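Local coordinates for protein inorganic pyrophosphatase (PDB 2BQY) that catalyses the magnesium-dependent hydrolysis of inorganic pyrophosphate to two phosphate ions, at residues 6-11 and 57-62; 13-18 and 86-91; 25-30 and 38-43; 51-56 and 72-77; 67-72 and 101-106. All coordinates share one frame; numbering follows the deposited sequence.

How the interactions relate
Along the chain the segments interleave: interaction 3 is nested inside the loops closed by interactions 1 and 2, interaction 4 inside that of interaction 2, and interactions 4 and 5 cross and share V72. Interactions 2, 4 and 5 belong to one curled mixed sheet, with centres 9 to 11 Å apart, in which strand 53-56 pairs with 15-19 and 69-72, and 82-96 with 99-108. Interaction 1 joins two loops beside this barrel-like sheet, its centre about 12 Å from that of interaction 5. Interaction 3 is a separate hairpin, about 22 Å from interaction 2 between centres. Interactions 3, 4 and 5 converge on the bound pyrophosphate, so hairpin and barrel form its site.

Interaction 1 (6-11 and 57-62); sequences LEVSHD and VPNTLG
V8 and P58 bring two irregular loop segments together with their CA atoms 6.7 Å apart, and the chain of 57-62 turns at N59 through a left-handed backbone conformation. The one hydrogen bond across the contact comes from the imidazole of H10: NE2 donates to the backbone O of P58 at 3.0 Å, with an N-H...O angle of 152°. The carbonyl points almost straight at the donor, but its oxygen sits 17° out of the ring plane. V57 CG1 sits at the edge of the same ring, in its plane and 4.0 Å from H10 CD2. T60 CG2 approaches H10 NE2 obliquely to 3.5 Å, and N59 CB meets H10 CE1 at 3.6 Å. V8 CG1, from the histidine's own segment, lies over one face of the ring near its rim, while V8 CG2 packs on P58 CG at 3.7 Å. Across the turn, T60 OG1 donates to V57 O at 2.6 Å from above the carbonyl plane; a torsion that sets OG1 between the backbone N and C (chi1 59°) puts it there. Helix 157-172 covers H10 and T60 through I168, and strand 15-19 packs on P58 through C16 and V18. The arrangement is that of an N-terminal arm laid across a connecting loop of the barrel, between strands 53-56 and 69-72.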
# COMPACT_ATOMS: atom_id res chain seq x y z
N LEU A 6 26.99 -11.59 12.47
CA LEU A 6 27.82 -12.28 13.47
C LEU A 6 26.92 -12.46 14.70
O LEU A 6 26.91 -11.56 15.56
CB LEU A 6 29.06 -11.45 13.87
CG LEU A 6 30.24 -11.34 12.90
CD1 LEU A 6 30.05 -10.12 11.98
CD2 LEU A 6 31.52 -11.17 13.72
N GLU A 7 26.18 -13.57 14.76
CA GLU A 7 25.26 -13.79 15.88
C GLU A 7 24.73 -15.23 15.91
O GLU A 7 24.53 -15.83 16.98
CB GLU A 7 24.06 -12.85 15.71
CG GLU A 7 23.02 -13.36 14.64
CD GLU A 7 22.72 -12.35 13.53
OE1 GLU A 7 22.35 -11.20 13.87
OE2 GLU A 7 22.84 -12.72 12.33
N VAL A 8 24.46 -15.75 14.70
CA VAL A 8 23.91 -17.07 14.44
C VAL A 8 23.52 -18.06 15.54
O VAL A 8 24.30 -18.41 16.44
CB VAL A 8 24.81 -17.85 13.47
CG1 VAL A 8 24.03 -19.07 12.93
CG2 VAL A 8 25.24 -16.93 12.30
N SER A 9 22.27 -18.51 15.42
CA SER A 9 21.67 -19.50 16.30
C SER A 9 21.33 -20.58 15.27
O SER A 9 20.76 -20.27 14.20
CB SER A 9 20.38 -18.98 16.94
OG SER A 9 19.69 -20.04 17.59
N HIS A 10 21.65 -21.85 15.57
CA HIS A 10 21.38 -22.91 14.60
C HIS A 10 20.39 -24.00 14.99
O HIS A 10 20.32 -25.04 14.34
CB HIS A 10 22.70 -23.55 14.17
CG HIS A 10 23.39 -22.82 13.05
ND1 HIS A 10 24.76 -22.71 12.96
CD2 HIS A 10 22.88 -22.19 11.96
CE1 HIS A 10 25.07 -22.05 11.85
NE2 HIS A 10 23.95 -21.73 11.23
N ASP A 11 19.64 -23.77 16.07
CA ASP A 11 18.67 -24.78 16.50
C ASP A 11 17.49 -24.81 15.49
O ASP A 11 16.94 -23.75 15.11
CB ASP A 11 18.15 -24.46 17.90
CG ASP A 11 17.20 -25.54 18.44
OD1 ASP A 11 16.58 -25.30 19.50
OD2 ASP A 11 17.09 -26.62 17.80
N VAL A 57 19.79 -18.94 5.75
CA VAL A 57 20.33 -19.21 7.08
C VAL A 57 21.83 -18.95 7.01
O VAL A 57 22.54 -19.57 6.23
CB VAL A 57 20.08 -20.67 7.51
CG1 VAL A 57 20.66 -20.89 8.90
CG2 VAL A 57 18.58 -20.97 7.50
N PRO A 58 22.33 -18.00 7.82
CA PRO A 58 23.76 -17.68 7.81
C PRO A 58 24.64 -18.77 8.42
O PRO A 58 24.18 -19.55 9.25
CB PRO A 58 23.82 -16.37 8.60
CG PRO A 58 22.72 -16.55 9.60
CD PRO A 58 21.60 -17.14 8.76
N ASN A 59 25.90 -18.80 8.00
CA ASN A 59 26.87 -19.78 8.49
C ASN A 59 26.52 -21.22 8.13
O ASN A 59 26.70 -22.14 8.92
CB ASN A 59 27.02 -19.65 10.01
CG ASN A 59 27.60 -18.33 10.42
OD1 ASN A 59 27.80 -18.08 11.59
ND2 ASN A 59 27.88 -17.48 9.44
N THR A 60 26.02 -21.40 6.91
CA THR A 60 25.64 -22.71 6.39
C THR A 60 26.05 -22.75 4.92
O THR A 60 26.25 -21.69 4.28
CB THR A 60 24.11 -22.96 6.50
OG1 THR A 60 23.40 -21.95 5.77
CG2 THR A 60 23.66 -22.95 7.97
N LEU A 61 26.18 -23.95 4.37
CA LEU A 61 26.57 -24.08 2.98
C LEU A 61 25.65 -25.02 2.22
O LEU A 61 25.71 -26.22 2.39
CB LEU A 61 28.02 -24.57 2.90
CG LEU A 61 28.85 -24.27 1.64
CD1 LEU A 61 28.66 -22.82 1.20
CD2 LEU A 61 30.32 -24.54 1.93
N GLY A 62 24.79 -24.45 1.39
CA GLY A 62 23.84 -25.25 0.63
C GLY A 62 24.43 -25.92 -0.59
O GLY A 62 25.61 -25.72 -0.90

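Interaction 2 (13-18 and 86-91)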
# COMPACT_ATOMS: atom_id res chain seq x y z
N ASP A 13 14.64 -25.26 15.84
CA ASP A 13 13.42 -24.65 16.39
C ASP A 13 13.67 -23.23 16.85
O ASP A 13 12.80 -22.61 17.47
CB ASP A 13 12.87 -25.49 17.55
CG ASP A 13 12.35 -26.85 17.10
OD1 ASP A 13 11.41 -26.88 16.23
OD2 ASP A 13 12.89 -27.88 17.60
N SER A 14 14.87 -22.72 16.57
CA SER A 14 15.22 -21.36 16.94
C SER A 14 16.36 -20.84 16.05
O SER A 14 17.24 -20.10 16.51
CB SER A 14 15.63 -21.32 18.42
OG SER A 14 15.62 -19.98 18.90
N LEU A 15 16.36 -21.25 14.78
CA LEU A 15 17.38 -20.82 13.83
C LEU A 15 16.94 -19.48 13.23
O LEU A 15 15.74 -19.21 13.04
CB LEU A 15 17.60 -21.88 12.73
CG LEU A 15 16.48 -22.33 11.78
CD1 LEU A 15 15.23 -22.71 12.59
CD2 LEU A 15 16.15 -21.26 10.81
N CYS A 16 17.92 -18.63 12.93
CA CYS A 16 17.61 -17.32 12.37
C CYS A 16 17.72 -17.29 10.85
O CYS A 16 18.61 -17.92 10.26
CB CYS A 16 18.52 -16.24 12.98
SG CYS A 16 20.14 -16.21 12.31
N VAL A 17 16.80 -16.56 10.22
CA VAL A 17 16.77 -16.42 8.77
C VAL A 17 16.97 -14.96 8.40
O VAL A 17 16.36 -14.07 8.99
CB VAL A 17 15.42 -16.90 8.18
CG1 VAL A 17 15.47 -16.86 6.68
CG2 VAL A 17 15.11 -18.30 8.66
N VAL A 18 17.83 -14.71 7.42
CA VAL A 18 18.08 -13.35 6.97
C VAL A 18 17.17 -13.08 5.77
O VAL A 18 17.40 -13.59 4.68
CB VAL A 18 19.56 -13.15 6.56
CG1 VAL A 18 19.80 -11.73 6.10
CG2 VAL A 18 20.47 -13.48 7.73
N ALA A 86 13.27 -18.28 13.45
CA ALA A 86 12.20 -19.16 13.01
C ALA A 86 12.41 -20.62 13.40
O ALA A 86 13.40 -20.97 14.01
CB ALA A 86 12.04 -19.04 11.50
N ARG A 87 11.45 -21.45 13.02
CA ARG A 87 11.50 -22.88 13.30
C ARG A 87 11.13 -23.63 12.02
O ARG A 87 10.28 -23.17 11.26
CB ARG A 87 10.51 -23.24 14.41
CG ARG A 87 9.05 -22.90 14.12
CD ARG A 87 8.19 -23.12 15.37
NE ARG A 87 6.77 -22.85 15.15
CZ ARG A 87 5.96 -23.65 14.47
NH1 ARG A 87 4.69 -23.33 14.32
NH2 ARG A 87 6.40 -24.79 13.96
N LEU A 88 11.77 -24.77 11.79
CA LEU A 88 11.52 -25.57 10.60
C LEU A 88 10.27 -26.44 10.71
O LEU A 88 9.90 -26.89 11.79
CB LEU A 88 12.73 -26.47 10.29
CG LEU A 88 14.04 -25.75 9.97
CD1 LEU A 88 15.18 -26.76 9.93
CD2 LEU A 88 13.91 -25.01 8.65
N VAL A 89 9.63 -26.68 9.58
CA VAL A 89 8.43 -27.51 9.53
C VAL A 89 8.47 -28.41 8.30
O VAL A 89 7.64 -29.30 8.15
CB VAL A 89 7.13 -26.64 9.47
CG1 VAL A 89 6.97 -25.86 10.77
CG2 VAL A 89 7.20 -25.70 8.30
N GLY A 90 9.44 -28.16 7.43
CA GLY A 90 9.57 -28.95 6.23
C GLY A 90 10.61 -28.42 5.27
O GLY A 90 11.39 -27.56 5.61
N VAL A 91 10.61 -28.96 4.05
CA VAL A 91 11.56 -28.53 3.02
C VAL A 91 11.01 -28.80 1.63
O VAL A 91 10.34 -29.79 1.41
CB VAL A 91 12.91 -29.24 3.17
CG1 VAL A 91 12.76 -30.71 2.90
CG2 VAL A 91 13.93 -28.63 2.25
O HOH W 1 8.99 -26.01 14.41
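L15 and A86 meet at a corner of the OB-type barrel of soluble pyrophosphatases, where strand 15-18 joins the strongly bent strand 82-96. They form an antiparallel hydrogen-bonded pair, yet the short segments run at 99° to each other, so the pairing is quickly lost on leaving this point. A86 N donates to L15 O over 2.7 Å in a nearly straight bond (170°). On the face of L15 and A86, the methyl of A86 packs against V17, whose CG2 lies 4.2 Å from A86 CB. L15 reaches along the other strand toward L88, which L104 of strand 99-108 and L164 of helix 157-172 also touch. Farther on, V89 and G90 both face I105 in a classic beta bulge, consistent with the bend. Toward the surface, D13 CA lies 3.8 Å from R87 CB, but the two charged groups do not meet directly. The carboxylate of D13 pairs with K157, and R87 NH2 also donates to V119 O. A water bridges the two side chains: it lies in the guanidinium plane, accepts from R87 NH2 at 2.9 Å, and donates to L88 O at 2.9 Å and to D13 OD1 at 3.2 Å.

Interaction 3 (25-30 and 38-43). With POP (pyrophosphate 2-), chain B.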
# COMPACT_ATOMS: atom_id res chain seq x y z
N SER A 25 6.19 -9.33 -2.49
CA SER A 25 7.10 -8.50 -3.27
C SER A 25 7.53 -9.21 -4.56
O SER A 25 7.64 -10.44 -4.61
CB SER A 25 8.34 -8.16 -2.44
OG SER A 25 9.21 -7.31 -3.17
N ASN A 26 7.75 -8.43 -5.60
CA ASN A 26 8.17 -8.98 -6.88
C ASN A 26 9.64 -8.63 -7.13
O ASN A 26 10.18 -8.89 -8.21
CB ASN A 26 7.30 -8.43 -8.02
CG ASN A 26 7.49 -6.94 -8.24
OD1 ASN A 26 7.80 -6.18 -7.34
ND2 ASN A 26 7.29 -6.53 -9.46
N ILE A 27 10.27 -8.02 -6.14
CA ILE A 27 11.67 -7.62 -6.26
C ILE A 27 12.51 -8.57 -5.42
O ILE A 27 12.37 -8.64 -4.21
CB ILE A 27 11.89 -6.18 -5.76
CG1 ILE A 27 11.05 -5.20 -6.59
CG2 ILE A 27 13.38 -5.83 -5.82
CD1 ILE A 27 11.03 -3.80 -6.02
N LYS A 28 13.39 -9.30 -6.10
CA LYS A 28 14.28 -10.24 -5.44
C LYS A 28 15.63 -9.61 -5.05
O LYS A 28 16.44 -9.27 -5.92
CB LYS A 28 14.52 -11.45 -6.35
CG LYS A 28 15.69 -12.33 -5.93
CD LYS A 28 15.71 -13.62 -6.73
CE LYS A 28 16.99 -14.43 -6.46
NZ LYS A 28 17.16 -14.77 -5.02
N TYR A 29 15.85 -9.46 -3.74
CA TYR A 29 17.10 -8.91 -3.21
C TYR A 29 18.04 -10.05 -2.82
O TYR A 29 17.61 -11.19 -2.62
CB TYR A 29 16.83 -8.04 -1.98
CG TYR A 29 16.06 -6.76 -2.27
CD1 TYR A 29 16.72 -5.63 -2.76
CD2 TYR A 29 14.68 -6.67 -2.07
CE1 TYR A 29 16.05 -4.46 -3.02
CE2 TYR A 29 13.99 -5.50 -2.34
CZ TYR A 29 14.68 -4.40 -2.82
OH TYR A 29 13.98 -3.23 -3.08
N GLU A 30 19.33 -9.72 -2.70
CA GLU A 30 20.35 -10.68 -2.33
C GLU A 30 21.42 -9.95 -1.53
O GLU A 30 21.95 -8.94 -1.98
CB GLU A 30 20.96 -11.31 -3.59
CG GLU A 30 21.92 -12.44 -3.28
CD GLU A 30 22.55 -13.02 -4.54
OE1 GLU A 30 23.30 -12.27 -5.21
OE2 GLU A 30 22.28 -14.22 -4.83
N LEU A 38 22.48 -4.61 0.55
CA LEU A 38 21.32 -5.30 0.01
C LEU A 38 21.35 -5.08 -1.49
O LEU A 38 21.14 -3.97 -1.95
CB LEU A 38 20.05 -4.72 0.62
CG LEU A 38 18.76 -5.52 0.46
CD1 LEU A 38 18.97 -6.95 0.97
CD2 LEU A 38 17.63 -4.82 1.24
N MET A 39 21.61 -6.15 -2.24
CA MET A 39 21.71 -6.08 -3.70
C MET A 39 20.39 -6.40 -4.41
O MET A 39 19.68 -7.32 -4.04
CB MET A 39 22.78 -7.07 -4.18
CG MET A 39 23.91 -6.46 -4.97
SD MET A 39 24.86 -5.24 -4.03
CE MET A 39 25.43 -4.20 -5.38
N VAL A 40 20.09 -5.63 -5.45
CA VAL A 40 18.90 -5.86 -6.24
C VAL A 40 19.26 -6.90 -7.29
O VAL A 40 19.82 -6.59 -8.31
CB VAL A 40 18.44 -4.57 -6.95
CG1 VAL A 40 17.21 -4.85 -7.78
CG2 VAL A 40 18.16 -3.48 -5.92
N ASP A 41 18.92 -8.15 -7.03
CA ASP A 41 19.23 -9.25 -7.94
C ASP A 41 18.35 -9.24 -9.18
O ASP A 41 18.85 -9.44 -10.29
CB ASP A 41 19.11 -10.58 -7.21
CG ASP A 41 19.93 -11.67 -7.87
OD1 ASP A 41 21.15 -11.48 -8.04
OD2 ASP A 41 19.36 -12.72 -8.23
N ARG A 42 17.04 -9.03 -9.00
CA ARG A 42 16.14 -8.95 -10.15
C ARG A 42 14.69 -8.65 -9.82
O ARG A 42 14.29 -8.76 -8.67
CB ARG A 42 16.16 -10.25 -10.94
CG ARG A 42 15.32 -11.34 -10.35
CD ARG A 42 15.33 -12.59 -11.22
NE ARG A 42 16.69 -12.94 -11.67
CZ ARG A 42 17.25 -12.43 -12.76
NH1 ARG A 42 18.50 -12.76 -13.12
NH2 ARG A 42 16.54 -11.60 -13.53
N VAL A 43 13.94 -8.27 -10.84
CA VAL A 43 12.51 -7.98 -10.72
C VAL A 43 11.83 -9.08 -11.51
O VAL A 43 12.15 -9.27 -12.68
CB VAL A 43 12.15 -6.60 -11.34
CG1 VAL A 43 10.69 -6.32 -11.15
CG2 VAL A 43 12.98 -5.50 -10.73
P1 POP B . 17.79 -18.68 -8.43
O1 POP B . 17.52 -17.58 -9.49
O2 POP B . 19.34 -18.94 -8.11
O3 POP B . 17.06 -20.01 -8.79
O POP B . 17.10 -18.06 -7.03
P2 POP B . 17.14 -18.90 -5.58
O4 POP B . 18.62 -19.13 -5.21
O5 POP B . 16.42 -17.98 -4.63
O6 POP B . 16.40 -20.25 -5.82
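K28 O is gripped by two successive amides of the opposite strand: R42 N donates to it at 3.1 Å (158°), and D41 N, at 2.9 Å, makes a weak bond bent to 128°. D41 and R42 thus both face K28, a classic beta bulge in the antiparallel hairpin of strands 27-32 and 37-43, and the register shifts by one residue there. K28 N returns a bond to R42 O, and E30 pairs with M39 through two more. The bulge places D41 beside K28, the two side chains pointing the same way, with D41 OD2 3.4 Å from K28 CE. K28 is extended until its last torsion, which bends (chi4 58°) and brings NZ to O5 of the pyrophosphate at 3.3 Å, a weak hydrogen bond. E30 OE1 and D41 OD1 are like charges 3.6 Å apart. On the face of I27, V40 and V43, the ring of Y29 is held between two branched chains: L38 CD2 lies 4.1 Å above one face and I27 CG2 3.5 Å above the other, each toward the rim. V40 CG2 touches Y29 CE1 at 3.7 Å, and Y29 OH accepts from Q79 N of a neighbouring subunit. I27, Y29, L38 and M39 all meet that subunit, while K28 alone of the hairpin reaches the anion; R42, likewise a predicted substrate ligand, lies on the same face as K28.

Interaction 4 (51-56 and 72-77). With POP (pyrophosphate 2-), chain B.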
# COMPACT_ATOMS: atom_id res chain seq x y z
N PRO A 51 5.20 -15.85 -2.54
CA PRO A 51 4.15 -16.40 -1.67
C PRO A 51 4.50 -16.37 -0.19
O PRO A 51 3.69 -16.75 0.66
CB PRO A 51 3.99 -17.82 -2.21
CG PRO A 51 5.36 -18.17 -2.58
CD PRO A 51 5.83 -16.93 -3.32
N ALA A 52 5.71 -15.92 0.13
CA ALA A 52 6.19 -15.84 1.50
C ALA A 52 7.49 -15.06 1.59
O ALA A 52 8.06 -14.67 0.59
CB ALA A 52 6.38 -17.25 2.07
N ASN A 53 7.94 -14.81 2.81
CA ASN A 53 9.20 -14.12 3.03
C ASN A 53 10.35 -15.06 2.66
O ASN A 53 10.39 -16.22 3.06
CB ASN A 53 9.32 -13.69 4.50
CG ASN A 53 8.29 -12.66 4.88
OD1 ASN A 53 8.29 -11.55 4.38
ND2 ASN A 53 7.39 -13.02 5.78
N TYR A 54 11.28 -14.56 1.86
CA TYR A 54 12.40 -15.36 1.40
C TYR A 54 13.73 -14.87 1.99
O TYR A 54 14.01 -13.68 2.02
CB TYR A 54 12.50 -15.31 -0.13
CG TYR A 54 13.48 -16.31 -0.70
CD1 TYR A 54 13.09 -17.62 -0.99
CD2 TYR A 54 14.82 -15.97 -0.94
CE1 TYR A 54 14.00 -18.54 -1.50
CE2 TYR A 54 15.72 -16.88 -1.44
CZ TYR A 54 15.30 -18.16 -1.72
OH TYR A 54 16.18 -19.07 -2.22
N GLY A 55 14.54 -15.81 2.45
CA GLY A 55 15.82 -15.47 3.03
C GLY A 55 16.78 -16.64 3.07
O GLY A 55 16.61 -17.62 2.37
N PHE A 56 17.81 -16.55 3.89
CA PHE A 56 18.80 -17.60 3.99
C PHE A 56 19.31 -17.75 5.42
O PHE A 56 19.26 -16.80 6.20
CB PHE A 56 19.99 -17.31 3.06
CG PHE A 56 20.85 -16.16 3.51
CD1 PHE A 56 21.86 -16.35 4.45
CD2 PHE A 56 20.65 -14.88 3.00
CE1 PHE A 56 22.67 -15.29 4.88
CE2 PHE A 56 21.46 -13.81 3.43
CZ PHE A 56 22.47 -14.02 4.37
N VAL A 72 10.18 -18.13 4.97
CA VAL A 72 9.54 -17.86 6.25
C VAL A 72 8.07 -17.49 6.04
O VAL A 72 7.74 -16.39 5.62
CB VAL A 72 10.26 -16.74 7.02
CG1 VAL A 72 9.61 -16.52 8.38
CG2 VAL A 72 11.72 -17.09 7.18
N LEU A 73 7.19 -18.43 6.33
CA LEU A 73 5.76 -18.22 6.16
C LEU A 73 5.12 -17.49 7.33
O LEU A 73 5.44 -17.74 8.49
CB LEU A 73 5.06 -19.57 5.96
CG LEU A 73 5.24 -20.27 4.60
CD1 LEU A 73 6.71 -20.56 4.34
CD2 LEU A 73 4.45 -21.56 4.59
N SER A 74 4.22 -16.57 7.01
CA SER A 74 3.49 -15.78 8.00
C SER A 74 2.51 -14.89 7.28
O SER A 74 2.56 -14.79 6.06
CB SER A 74 4.44 -14.91 8.83
OG SER A 74 5.02 -13.89 8.06
N ASP A 75 1.60 -14.25 8.02
CA ASP A 75 0.61 -13.38 7.41
C ASP A 75 1.19 -12.03 7.01
O ASP A 75 0.68 -11.38 6.09
CB ASP A 75 -0.59 -13.15 8.35
CG ASP A 75 -1.39 -14.43 8.59
OD1 ASP A 75 -1.16 -15.43 7.88
OD2 ASP A 75 -2.27 -14.41 9.49
N VAL A 76 2.27 -11.63 7.68
CA VAL A 76 2.90 -10.35 7.40
C VAL A 76 4.18 -10.48 6.60
O VAL A 76 4.80 -11.54 6.56
CB VAL A 76 3.20 -9.57 8.71
CG1 VAL A 76 1.91 -9.35 9.51
CG2 VAL A 76 4.24 -10.34 9.55
N ALA A 77 4.57 -9.40 5.94
CA ALA A 77 5.78 -9.36 5.15
C ALA A 77 6.90 -8.66 5.93
O ALA A 77 6.76 -7.52 6.35
CB ALA A 77 5.52 -8.62 3.82
P1 POP B . 17.79 -18.68 -8.43
O1 POP B . 17.52 -17.58 -9.49
O2 POP B . 19.34 -18.94 -8.11
O3 POP B . 17.06 -20.01 -8.79
O POP B . 17.10 -18.06 -7.03
P2 POP B . 17.14 -18.90 -5.58
O4 POP B . 18.62 -19.13 -5.21
O5 POP B . 16.42 -17.98 -4.63
O6 POP B . 16.40 -20.25 -5.82
O HOH W 2 3.52 -17.15 3.75
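The amide of N53 meets the carbonyl of V76 in plane: ND2 donates to V76 O at 3.1 Å and 162°, with the acceptor in the amide plane and the donor in the carbonyl plane. S74 OG reaches the same oxygen at 2.8 Å, on a lone pair, so V76 O is held by two donors. At the oxygen end of the amide, N53 OD1 lies 3.4 Å from A77 CA and accepts from the backbone N of F78 and of K23. The second flat group, the ring of Y54, belongs to a side chain that starts from the opposite side of the strand to N53, and CG anti to the backbone N (chi1 -170°) carries the ring toward the pyrophosphate. Its OH lies 2.7 Å from O5 of the pyrophosphate, which stands obliquely to the ring, and K103 NZ is hydrogen-bonded to that hydroxyl as well. Between the segments, N53 and V72 form an antiparallel hydrogen-bonded pair, V72 N to N53 O at 2.7 Å and N53 N to V72 O at 3.2 Å. V72 O also takes a weak bond from N53 ND2. Beside this pair A52 CB packs on L73 CD1 at 4.0 Å. With both ends of its amide occupied, N53 has its rotation fixed and ties the loop after strand 69-72 to strand 53-56, one residue before Y54, a predicted substrate ligand whose OH is at the pyrophosphate.

Interaction 5 (67-72 and 101-106). With POP (pyrophosphate 2-), chain B.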
# COMPACT_ATOMS: atom_id res chain seq x y z
N PRO A 67 24.74 -20.00 1.21
CA PRO A 67 24.04 -20.45 2.42
C PRO A 67 22.66 -21.01 2.08
O PRO A 67 21.95 -20.47 1.22
CB PRO A 67 23.96 -19.20 3.30
CG PRO A 67 23.99 -18.08 2.29
CD PRO A 67 25.05 -18.56 1.30
N VAL A 68 22.28 -22.11 2.73
CA VAL A 68 20.99 -22.74 2.49
C VAL A 68 19.83 -21.73 2.55
O VAL A 68 19.77 -20.90 3.47
CB VAL A 68 20.71 -23.87 3.52
CG1 VAL A 68 20.64 -23.30 4.91
CG2 VAL A 68 19.43 -24.59 3.18
N ASP A 69 18.94 -21.80 1.58
CA ASP A 69 17.80 -20.90 1.51
C ASP A 69 16.64 -21.40 2.37
O ASP A 69 16.51 -22.59 2.67
CB ASP A 69 17.32 -20.77 0.06
CG ASP A 69 18.34 -20.10 -0.83
OD1 ASP A 69 18.69 -18.93 -0.54
OD2 ASP A 69 18.77 -20.75 -1.82
N ALA A 70 15.78 -20.47 2.77
CA ALA A 70 14.62 -20.80 3.59
C ALA A 70 13.48 -19.81 3.41
O ALA A 70 13.70 -18.59 3.34
CB ALA A 70 15.02 -20.86 5.04
N LEU A 71 12.27 -20.34 3.31
CA LEU A 71 11.09 -19.50 3.18
C LEU A 71 10.43 -19.37 4.55
O LEU A 71 10.17 -20.36 5.21
CB LEU A 71 10.10 -20.11 2.19
CG LEU A 71 10.45 -20.11 0.71
CD1 LEU A 71 11.53 -21.14 0.40
CD2 LEU A 71 9.21 -20.43 -0.08
N VAL A 72 10.18 -18.13 4.97
CA VAL A 72 9.54 -17.86 6.25
C VAL A 72 8.07 -17.49 6.04
O VAL A 72 7.74 -16.39 5.62
CB VAL A 72 10.26 -16.74 7.02
CG1 VAL A 72 9.61 -16.52 8.38
CG2 VAL A 72 11.72 -17.09 7.18
N ASP A 101 18.03 -28.03 -6.05
CA ASP A 101 17.89 -26.91 -5.12
C ASP A 101 17.00 -27.30 -3.93
O ASP A 101 15.96 -27.95 -4.07
CB ASP A 101 17.29 -25.71 -5.85
CG ASP A 101 17.37 -24.44 -5.03
OD1 ASP A 101 16.73 -23.45 -5.45
OD2 ASP A 101 18.07 -24.43 -3.99
N GLU A 102 17.41 -26.89 -2.73
CA GLU A 102 16.65 -27.20 -1.53
C GLU A 102 16.24 -25.90 -0.85
O GLU A 102 17.06 -24.99 -0.65
CB GLU A 102 17.52 -28.02 -0.58
CG GLU A 102 18.44 -29.03 -1.30
CD GLU A 102 18.73 -30.27 -0.46
OE1 GLU A 102 17.75 -30.98 -0.08
OE2 GLU A 102 19.93 -30.54 -0.17
N LYS A 103 14.96 -25.80 -0.51
CA LYS A 103 14.46 -24.61 0.17
C LYS A 103 13.70 -24.96 1.44
O LYS A 103 12.60 -25.51 1.40
CB LYS A 103 13.58 -23.80 -0.78
CG LYS A 103 14.28 -23.45 -2.07
CD LYS A 103 13.64 -22.32 -2.78
CE LYS A 103 14.50 -21.89 -3.97
NZ LYS A 103 15.92 -21.67 -3.60
N LEU A 104 14.31 -24.64 2.58
CA LEU A 104 13.69 -24.91 3.87
C LEU A 104 12.39 -24.12 4.09
O LEU A 104 12.29 -22.95 3.75
CB LEU A 104 14.68 -24.58 4.99
CG LEU A 104 16.02 -25.32 4.98
CD1 LEU A 104 16.91 -24.79 6.11
CD2 LEU A 104 15.78 -26.79 5.12
N ILE A 105 11.39 -24.80 4.64
CA ILE A 105 10.10 -24.18 4.93
C ILE A 105 10.07 -23.90 6.43
O ILE A 105 10.11 -24.83 7.23
CB ILE A 105 8.94 -25.12 4.56
CG1 ILE A 105 9.07 -25.56 3.09
CG2 ILE A 105 7.61 -24.42 4.80
CD1 ILE A 105 9.15 -24.43 2.11
N ALA A 106 10.01 -22.63 6.80
CA ALA A 106 10.00 -22.27 8.22
C ALA A 106 8.91 -21.28 8.61
O ALA A 106 8.25 -20.70 7.76
CB ALA A 106 11.36 -21.70 8.61
P1 POP B . 17.79 -18.68 -8.43
O1 POP B . 17.52 -17.58 -9.49
O2 POP B . 19.34 -18.94 -8.11
O3 POP B . 17.06 -20.01 -8.79
O POP B . 17.10 -18.06 -7.03
P2 POP B . 17.14 -18.90 -5.58
O4 POP B . 18.62 -19.13 -5.21
O5 POP B . 16.42 -17.98 -4.63
O6 POP B . 16.40 -20.25 -5.82
O HOH W 3 19.50 -23.32 -0.74
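K103 leaves its strand with CB against L71 CD1, 3.6 Å away, and its CD passes the same methyl at 4.0 Å. The chain stays extended until CE, which nears pyrophosphate O6, and there the last torsion (chi4 -50°) turns NZ into a cluster of oxygens. NZ donates to O6 of the pyrophosphate at 2.7 Å and to D101 OD1, also at 2.7 Å, on the syn side of that carboxylate and 25° out of its plane. A longer salt bridge of 3.5 Å joins NZ to D69 OD2. The lysine thus bridges two carboxylates whose OD2 atoms, on D69 and D101, are 4.3 Å apart, at a point where predicted magnesium ligands gather, both aspartates among them. One water braces D69, accepting from its N and donating to its OD2 at 2.9 Å and to E102 O at 3.0 Å. Backbone bonds L104 N to D69 O, L71 N to L104 O and A106 N to L71 O join the two strands in parallel. On the other face A70 CB packs on L104 CB, and V68 CG2 meets L104 CD1 beside it. The contact lies close to the centre of the chain: strand 69-72 has strand 53-56 as its other neighbour, strand 99-108 has 82-96, and helix 127-139 covers the face of L71 and K103 through I133 and F137.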